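Local coordinates for protein transcriptional regulator, TetR family (Cytophaga hutchinsonii, PDB 3EUP) that probably binds operator DNA through an N-terminal helix-turn-helix and regulates transcription as a TetR-family dimer, at the interface of chains A and B. Numbering follows the deposited sequence. Chains: chain A/B, Transcriptional regulator, TetR family.

The interface of chains A and B. Residues chain A 118-119; chain B 106, 177, 180.
The guanidinium of B:Arg177 turns one edge to two successive carboxylates, A:Asp118 and A:Asp119; no atom of either is placed over its faces. Both acceptor oxygens lie nearly in its plane, the evidence for edge-on recognition. B:Arg177 NE gives a salt-bridging hydrogen bond to A:Asp118 OD2 at 2.7 Å. B:Arg177 NH1 gives another to A:Asp119 OD2 at 2.8 Å. The second is the straighter, 163° at the hydrogen, and enters on the syn lone pair of its oxygen. The first bends more and reaches OD2 from above the carboxylate plane, that carboxylate standing 77° from the guanidinium. This is therefore a fork holding two acids, not a coplanar bidentate pair.

B:Arg177 lies near the end of helix 158-179. The bend of its chain at chi3 (87°) brings NE round to A:Asp118, and chi4 sets the plane that carries NH1 to A:Asp119. Further back, A:Asp118 CB packs 4.0 Å from B:Arg177 CB. A leucine in place of B:Arg177 would probably leave both carboxylates without the guanidinium that bridges them.

B:Lys180, just past the same helix, grips the backbone instead: B:Lys180 NZ, its side-chain amine, donates to A:Asp118 O at 3.0 Å, tilted from the carbonyl plane. Since B:Lys180 NZ is also 4.8 Å from A:Asp119 OD1, it may add a longer-range attraction. The twofold repeats the patch with chains exchanged, as expected for the dimers typical of TetR regulators, which commonly pair through their C-terminal domains. Beside the fork, B:Gly106 brings its CA to 3.5 Å from A:Asp119 OD2.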
loop_
_atom_site.group_PDB
_atom_site.type_symbol
_atom_site.label_atom_id
_atom_site.label_comp_id
_atom_site.label_asym_id
_atom_site.label_seq_id
_atom_site.Cartn_x
_atom_site.Cartn_y
_atom_site.Cartn_z
ATOM N N ASP A 118 -5.666 -6.572 -7.050
ATOM C CA ASP A 118 -6.941 -5.877 -6.960
ATOM C C ASP A 118 -7.708 -5.701 -8.280
ATOM O O ASP A 118 -8.931 -5.913 -8.325
ATOM C CB ASP A 118 -6.890 -4.543 -6.182
ATOM C CG ASP A 118 -5.988 -3.467 -6.824
ATOM O OD1 ASP A 118 -5.222 -3.714 -7.811
ATOM O OD2 ASP A 118 -6.021 -2.333 -6.252
ATOM N N ASP A 119 -7.011 -5.321 -9.343
ATOM C CA ASP A 119 -7.628 -5.163 -10.646
ATOM C C ASP A 119 -7.164 -6.179 -11.668
ATOM O O ASP A 119 -7.390 -5.995 -12.863
ATOM C CB ASP A 119 -7.423 -3.726 -11.159
ATOM C CG ASP A 119 -8.124 -2.702 -10.264
ATOM O OD1 ASP A 119 -9.361 -2.840 -10.121
ATOM O OD2 ASP A 119 -7.460 -1.804 -9.694
ATOM N N GLY B 106 -7.358 2.049 -11.982
ATOM C CA GLY B 106 -6.420 1.189 -11.239
ATOM C C GLY B 106 -6.088 1.746 -9.852
ATOM O O GLY B 106 -5.389 1.103 -9.073
ATOM N N ARG B 177 -9.313 -1.518 -1.547
ATOM C CA ARG B 177 -8.957 -2.358 -2.687
ATOM C C ARG B 177 -8.827 -3.850 -2.350
ATOM O O ARG B 177 -9.102 -4.682 -3.217
ATOM C CB ARG B 177 -7.738 -1.791 -3.366
ATOM C CG ARG B 177 -8.079 -0.312 -3.791
ATOM C CD ARG B 177 -7.108 0.229 -4.780
ATOM N NE ARG B 177 -7.477 -0.103 -6.151
ATOM C CZ ARG B 177 -8.307 0.621 -6.914
ATOM N NH1 ARG B 177 -8.526 0.261 -8.187
ATOM N NH2 ARG B 177 -8.923 1.697 -6.412
ATOM N N LYS B 180 -12.958 -4.598 -1.381
ATOM C CA LYS B 180 -14.024 -4.083 -2.242
ATOM C C LYS B 180 -15.255 -3.525 -1.502
ATOM O O LYS B 180 -16.367 -3.462 -2.074
ATOM C CB LYS B 180 -14.456 -5.135 -3.309
ATOM C CG LYS B 180 -13.363 -5.451 -4.373
ATOM C CD LYS B 180 -13.922 -5.321 -5.844
ATOM C CE LYS B 180 -13.005 -5.903 -6.996
ATOM N NZ LYS B 180 -11.493 -5.700 -6.879
#